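PDB 5OWU: importin subunit beta-1 from Saccharomyces cerevisiae, which carries proteins into the nucleus as the importin beta subunit, working with importin alpha, which recognises the classical nuclear localization signal of the cargo. Local coordinates for residues D616-F619 with Y620-A624; P642-L645 with K646-Q650. All blocks are in the same frame, centred on the assembly; numbering follows the deposited sequence. Where two conformers were deposited one is given.

Interaction 1. Residues D616-F619 with Y620-A624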
ATOM      1  N   ASP A 616       2.748   3.903 -23.604  1.00 34.58           N
ATOM      2  CA  ASP A 616       2.093   4.622 -22.518  1.00 40.20           C
ATOM      3  C   ASP A 616       2.700   6.012 -22.333  1.00 44.03           C
ATOM      4  O   ASP A 616       1.983   7.023 -22.282  1.00 36.85           O
ATOM      5  CB  ASP A 616       2.202   3.800 -21.234  1.00 52.37           C
ATOM      6  CG  ASP A 616       1.233   4.251 -20.169  1.00 65.62           C
ATOM      7  OD1 ASP A 616       0.042   4.443 -20.496  1.00 64.94           O
ATOM      8  OD2 ASP A 616       1.661   4.410 -19.004  1.00 68.31           O
ATOM      9  N   ASP A 617       4.032   6.082 -22.239  1.00 41.33           N
ATOM     10  CA  ASP A 617       4.703   7.369 -22.094  1.00 34.87           C
ATOM     11  C   ASP A 617       4.555   8.231 -23.345  1.00 34.92           C
ATOM     12  O   ASP A 617       4.498   9.468 -23.247  1.00 32.85           O
ATOM     13  CB  ASP A 617       6.172   7.135 -21.761  1.00 41.17           C
ATOM     14  CG  ASP A 617       6.350   6.377 -20.456  1.00 42.95           C
ATOM     15  OD1 ASP A 617       5.669   6.726 -19.467  1.00 46.08           O
ATOM     16  OD2 ASP A 617       7.144   5.418 -20.428  1.00 51.93           O
ATOM     17  N   VAL A 618       4.471   7.602 -24.521  1.00 30.57           N
ATOM     18  CA  VAL A 618       4.224   8.363 -25.741  1.00 33.05           C
ATOM     19  C   VAL A 618       2.841   8.989 -25.692  1.00 29.09           C
ATOM     20  O   VAL A 618       2.655  10.146 -26.075  1.00 28.82           O
ATOM     21  CB  VAL A 618       4.389   7.471 -26.984  1.00 40.95           C
ATOM     22  CG1 VAL A 618       4.031   8.247 -28.244  1.00 32.48           C
ATOM     23  CG2 VAL A 618       5.813   6.939 -27.080  1.00 45.02           C
ATOM     24  N   PHE A 619       1.850   8.231 -25.234  1.00 27.79           N
ATOM     25  CA  PHE A 619       0.498   8.759 -25.118  1.00 27.83           C
ATOM     26  C   PHE A 619       0.440   9.892 -24.108  1.00 31.40           C
ATOM     27  O   PHE A 619      -0.284  10.869 -24.310  1.00 30.24           O
ATOM     28  CB  PHE A 619      -0.466   7.642 -24.725  1.00 33.54           C
ATOM     29  CG  PHE A 619      -1.114   6.972 -25.896  1.00 32.07           C
ATOM     30  CD1 PHE A 619      -0.374   6.183 -26.758  1.00 42.48           C
ATOM     31  CD2 PHE A 619      -2.466   7.137 -26.137  1.00 38.94           C
ATOM     32  CE1 PHE A 619      -0.977   5.571 -27.849  1.00 39.93           C
ATOM     33  CE2 PHE A 619      -3.072   6.524 -27.215  1.00 38.59           C
ATOM     34  CZ  PHE A 619      -2.325   5.742 -28.072  1.00 35.10           C
ATOM     35  N   TYR A 620       1.184   9.773 -23.004  1.00 37.41           N
ATOM     36  CA  TYR A 620       1.256  10.873 -22.045  0.53 31.51           C
ATOM     37  C   TYR A 620       1.798  12.136 -22.705  1.00 29.27           C
ATOM     38  O   TYR A 620       1.276  13.240 -22.485  1.00 30.28           O
ATOM     39  CB  TYR A 620       2.126  10.473 -20.847  0.53 36.90           C
ATOM     40  CG  TYR A 620       1.403   9.664 -19.784  0.53 40.86           C
ATOM     41  CD1 TYR A 620       0.197  10.103 -19.248  0.53 48.56           C
ATOM     42  CD2 TYR A 620       1.926   8.463 -19.315  0.53 44.02           C
ATOM     43  CE1 TYR A 620      -0.466   9.373 -18.279  0.53 47.77           C
ATOM     44  CE2 TYR A 620       1.265   7.724 -18.343  0.53 44.27           C
ATOM     45  CZ  TYR A 620       0.069   8.184 -17.833  0.53 50.06           C
ATOM     46  OH  TYR A 620      -0.594   7.459 -16.871  0.53 54.03           O
ATOM     47  N   ALA A 621       2.834  11.997 -23.538  1.00 32.36           N
ATOM     48  CA  ALA A 621       3.400  13.182 -24.176  1.00 32.35           C
ATOM     49  C   ALA A 621       2.472  13.733 -25.256  1.00 32.37           C
ATOM     50  O   ALA A 621       2.364  14.955 -25.434  1.00 32.33           O
ATOM     51  CB  ALA A 621       4.771  12.855 -24.761  1.00 32.53           C
ATOM     52  N   ILE A 622       1.797  12.850 -25.991  1.00 32.52           N
ATOM     53  CA  ILE A 622       0.831  13.300 -26.988  1.00 30.56           C
ATOM     54  C   ILE A 622      -0.300  14.049 -26.304  1.00 27.72           C
ATOM     55  O   ILE A 622      -0.739  15.106 -26.766  1.00 29.72           O
ATOM     56  CB  ILE A 622       0.310  12.105 -27.808  1.00 30.32           C
ATOM     57  CG1 ILE A 622       1.437  11.539 -28.681  1.00 34.38           C
ATOM     58  CG2 ILE A 622      -0.892  12.517 -28.659  1.00 32.84           C
ATOM     59  CD1 ILE A 622       1.067  10.289 -29.432  1.00 30.76           C
ATOM     60  N   SER A 623      -0.778  13.520 -25.181  1.00 30.95           N
ATOM     61  CA  SER A 623      -1.827  14.197 -24.432  1.00 30.51           C
ATOM     62  C   SER A 623      -1.378  15.581 -23.990  1.00 33.13           C
ATOM     63  O   SER A 623      -2.136  16.548 -24.110  1.00 28.99           O
ATOM     64  CB  SER A 623      -2.236  13.355 -23.227  1.00 32.42           C
ATOM     65  OG  SER A 623      -2.740  12.102 -23.645  1.00 40.19           O
ATOM     66  N   ALA A 624      -0.147  15.700 -23.475  1.00 30.67           N
ATOM     67  CA  ALA A 624       0.349  17.018 -23.086  1.00 34.24           C
ATOM     68  C   ALA A 624       0.387  17.965 -24.279  1.00 24.98           C
ATOM     69  O   ALA A 624      -0.015  19.131 -24.174  1.00 32.01           O
ATOM     70  CB  ALA A 624       1.738  16.898 -22.458  1.00 33.37           C
TER

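Interaction 2. Residues P642-L645 with K646-Q650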
ATOM      1  N   PRO A 642      -6.476   6.041 -35.288  1.00 46.08           N
ATOM      2  CA  PRO A 642      -6.313   4.578 -35.202  1.00 47.15           C
ATOM      3  C   PRO A 642      -5.567   4.143 -33.954  1.00 46.05           C
ATOM      4  O   PRO A 642      -6.006   3.215 -33.255  1.00 46.50           O
ATOM      5  CB  PRO A 642      -5.547   4.237 -36.493  1.00 50.85           C
ATOM      6  CG  PRO A 642      -5.801   5.386 -37.408  1.00 43.56           C
ATOM      7  CD  PRO A 642      -5.913   6.588 -36.532  1.00 44.18           C
ATOM      8  N   TYR A 643      -4.448   4.806 -33.646  1.00 46.36           N
ATOM      9  CA  TYR A 643      -3.708   4.492 -32.429  1.00 41.24           C
ATOM     10  C   TYR A 643      -4.584   4.680 -31.202  1.00 34.04           C
ATOM     11  O   TYR A 643      -4.638   3.814 -30.324  1.00 35.52           O
ATOM     12  CB  TYR A 643      -2.468   5.374 -32.319  1.00 44.28           C
ATOM     13  CG  TYR A 643      -1.486   5.213 -33.449  1.00 43.00           C
ATOM     14  CD1 TYR A 643      -0.695   4.081 -33.551  1.00 47.25           C
ATOM     15  CD2 TYR A 643      -1.334   6.209 -34.398  1.00 48.22           C
ATOM     16  CE1 TYR A 643       0.206   3.939 -34.579  1.00 48.06           C
ATOM     17  CE2 TYR A 643      -0.438   6.075 -35.426  1.00 50.58           C
ATOM     18  CZ  TYR A 643       0.327   4.943 -35.510  1.00 55.32           C
ATOM     19  OH  TYR A 643       1.223   4.816 -36.537  1.00 70.27           O
ATOM     20  N   LEU A 644      -5.277   5.817 -31.123  1.00 38.19           N
ATOM     21  CA  LEU A 644      -6.122   6.093 -29.965  1.00 33.65           C
ATOM     22  C   LEU A 644      -7.158   4.995 -29.760  1.00 36.44           C
ATOM     23  O   LEU A 644      -7.307   4.465 -28.655  1.00 43.00           O
ATOM     24  CB  LEU A 644      -6.802   7.449 -30.126  1.00 33.46           C
ATOM     25  CG  LEU A 644      -7.826   7.809 -29.050  1.00 35.29           C
ATOM     26  CD1 LEU A 644      -7.174   7.848 -27.676  1.00 31.33           C
ATOM     27  CD2 LEU A 644      -8.479   9.135 -29.398  1.00 33.83           C
ATOM     28  N   LEU A 645      -7.902   4.650 -30.814  1.00 47.19           N
ATOM     29  CA  LEU A 645      -8.938   3.626 -30.688  1.00 41.88           C
ATOM     30  C   LEU A 645      -8.342   2.280 -30.280  1.00 38.87           C
ATOM     31  O   LEU A 645      -8.864   1.599 -29.383  1.00 44.16           O
ATOM     32  CB  LEU A 645      -9.709   3.503 -32.006  1.00 55.26           C
ATOM     33  CG  LEU A 645     -10.973   4.360 -32.142  1.00 60.03           C
ATOM     34  CD1 LEU A 645     -10.712   5.824 -31.803  1.00 60.66           C
ATOM     35  CD2 LEU A 645     -11.541   4.233 -33.557  1.00 63.67           C
ATOM     36  N   LYS A 646      -7.242   1.877 -30.925  1.00 39.47           N
ATOM     37  CA  LYS A 646      -6.605   0.616 -30.550  1.00 41.99           C
ATOM     38  C   LYS A 646      -6.190   0.624 -29.082  1.00 54.90           C
ATOM     39  O   LYS A 646      -6.404  -0.357 -28.359  1.00 54.68           O
ATOM     40  CB  LYS A 646      -5.399   0.343 -31.448  1.00 50.60           C
ATOM     41  CG  LYS A 646      -4.664  -0.955 -31.116  1.00 63.24           C
ATOM     42  CD  LYS A 646      -3.639  -1.339 -32.180  1.00 68.33           C
ATOM     43  CE  LYS A 646      -4.309  -1.737 -33.491  1.00 78.21           C
ATOM     44  NZ  LYS A 646      -3.387  -2.462 -34.413  1.00 82.12           N
ATOM     45  N   ALA A 647      -5.598   1.724 -28.621  1.00 46.35           N
ATOM     46  CA  ALA A 647      -5.187   1.815 -27.224  1.00 45.28           C
ATOM     47  C   ALA A 647      -6.390   1.757 -26.292  1.00 44.38           C
ATOM     48  O   ALA A 647      -6.365   1.057 -25.273  1.00 43.09           O
ATOM     49  CB  ALA A 647      -4.398   3.103 -27.000  1.00 40.09           C
ATOM     50  N   LEU A 648      -7.451   2.495 -26.622  1.00 48.26           N
ATOM     51  CA  LEU A 648      -8.640   2.512 -25.779  1.00 48.48           C
ATOM     52  C   LEU A 648      -9.226   1.116 -25.631  1.00 46.28           C
ATOM     53  O   LEU A 648      -9.722   0.757 -24.557  1.00 45.40           O
ATOM     54  CB  LEU A 648      -9.684   3.467 -26.361  1.00 50.80           C
ATOM     55  CG  LEU A 648      -9.417   4.966 -26.216  1.00 40.33           C
ATOM     56  CD1 LEU A 648     -10.314   5.747 -27.156  1.00 37.50           C
ATOM     57  CD2 LEU A 648      -9.630   5.429 -24.780  1.00 37.76           C
ATOM     58  N   ASN A 649      -9.178   0.313 -26.698  1.00 50.45           N
ATOM     59  CA  ASN A 649      -9.757  -1.025 -26.632  1.00 59.18           C
ATOM     60  C   ASN A 649      -8.844  -2.044 -25.963  1.00 57.38           C
ATOM     61  O   ASN A 649      -9.317  -3.123 -25.593  1.00 60.12           O
ATOM     62  CB  ASN A 649     -10.128  -1.503 -28.035  1.00 56.72           C
ATOM     63  CG  ASN A 649     -11.377  -0.833 -28.556  1.00 62.38           C
ATOM     64  OD1 ASN A 649     -12.300  -0.544 -27.793  1.00 55.26           O
ATOM     65  ND2 ASN A 649     -11.413  -0.569 -29.856  1.00 64.01           N
ATOM     66  N   GLN A 650      -7.554  -1.739 -25.798  1.00 61.37           N
ATOM     67  CA  GLN A 650      -6.645  -2.613 -25.050  1.00 67.54           C
ATOM     68  C   GLN A 650      -6.910  -2.438 -23.555  1.00 58.27           C
ATOM     69  O   GLN A 650      -6.099  -1.905 -22.796  1.00 67.39           O
ATOM     70  CB  GLN A 650      -5.192  -2.309 -25.382  1.00 67.08           C
ATOM     71  CG  GLN A 650      -4.733  -2.813 -26.737  1.00 72.64           C
ATOM     72  CD  GLN A 650      -3.293  -2.433 -27.041  1.00 75.07           C
ATOM     73  OE1 GLN A 650      -2.962  -2.065 -28.170  1.00 71.97           O
ATOM     74  NE2 GLN A 650      -2.428  -2.519 -26.034  1.00 74.54           N
TER

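Interaction 1. Residues D616-F619 with Y620-A624
The ring of Tyr-620, in one of its two conformers, overlaps the side chain of Asp-616 one helical turn earlier: the two run side by side in the same direction, and OD2 of Asp-616 comes to 3.4 Å from CE2 of Tyr-620. Both belong to helix 615-629 of HEAT repeat 14, and the contact is an i to i+4 pairing along an alpha-helix. Carboxylate and ring are turned 65° apart, so they do not stack. The carboxylate has its polar partner on the next repeat, where OD1 of Asp-616 is hydrogen-bonded to Thr-658 of helix 655-669. With CG of Tyr-620 set opposite its own carbonyl carbon (chi1 -83°), the ring in this conformer leans back along the helix, and its CD2 lies 3.3 Å from the carbonyl O of Asp-616.

A second pairing occupies a buried side of the helix. CG1 of Val-618 meets CD1 of Ile-622 at 3.8 Å, where Phe-602 of helix 595-607 packs against both residues. Beneath these side chains run the regular i+4 to i backbone bonds of the helix, among them Ile-622 N to Val-618 O at 2.8 Å.

Ser-623 adds a side-chain bond, since its hydroxyl folds back onto the carbonyl that its amide already uses. An alanine here would remove the hydroxyl, and Phe-619 O would probably lose its second donor, keeping the bond from the amide of Ser-623. The amide N and OG of Ser-623, each 2.8 Å from Phe-619 O, reach it from opposite faces of the carbonyl plane.

Interaction 2. Residues P642-L645 with K646-Q650
Leu-644 and Leu-648 carry the apolar part of this contact, an i to i+4 leucine pair on the alpha-helix 637-649 of HEAT repeat 15. CD1 of Leu-648 lies 3.7 Å from CG of Leu-644 and 3.8 Å from CD1 of the same residue, so one methyl of the later leucine rests against the branch point of the earlier one. The first torsions bring them together: CG of Leu-644 stands opposite its backbone N (chi1 174°) and is carried forward along the helix, whereas CG of Leu-648 stands opposite its carbonyl carbon (chi1 -74°) and leans back. That lean also puts CG of Leu-648 3.3 Å from the carbonyl O of Leu-644.

Among the polar contacts, four successive backbone bonds tie residues 642-645 to 646-650. Lys-646 N reaches Pro-642 O at 3.0 Å in a nearly straight bond, and Ala-647 N reaches Tyr-643 O at 2.9 Å. The last of the four, Asn-649 N to Leu-645 O, is the most bent, at 150°. Just beyond it the helix ends: Gln-650 leaves helical geometry, and the bonds from its amide to Lys-646 O and Ala-647 O are weak.

Neighbouring helices take up different sides of this segment. The hydroxyl of Tyr-643 is hydrogen-bonded to OE2 of Glu-607, at the end of helix 595-607, and Ala-647 packs on helix 615-629. The leucine pair faces helix 655-669 through Ala-659, with Leu-648 extending to Val-684 and Met-688 of helix 675-689.

How the interactions relate
Interaction 1, on helix 615-629, precedes interaction 2, on helix 637-649, and the two helices follow each other directly in the chain. One belongs to HEAT repeat 14 and the other to HEAT repeat 15, so the pair spans the boundary between adjacent repeats. Their centres are about 13 Å apart, and they touch through Phe-619, whose CZ comes within 3.5 Å of CB of Ala-647. Helix 655-669 packs against residues of both interactions, so 616-624 and 642-650 share one neighbour. Such repeat-to-repeat packing builds the superhelical solenoid of stacked HEAT repeats characteristic of importin beta, in which each repeat rests on the one before.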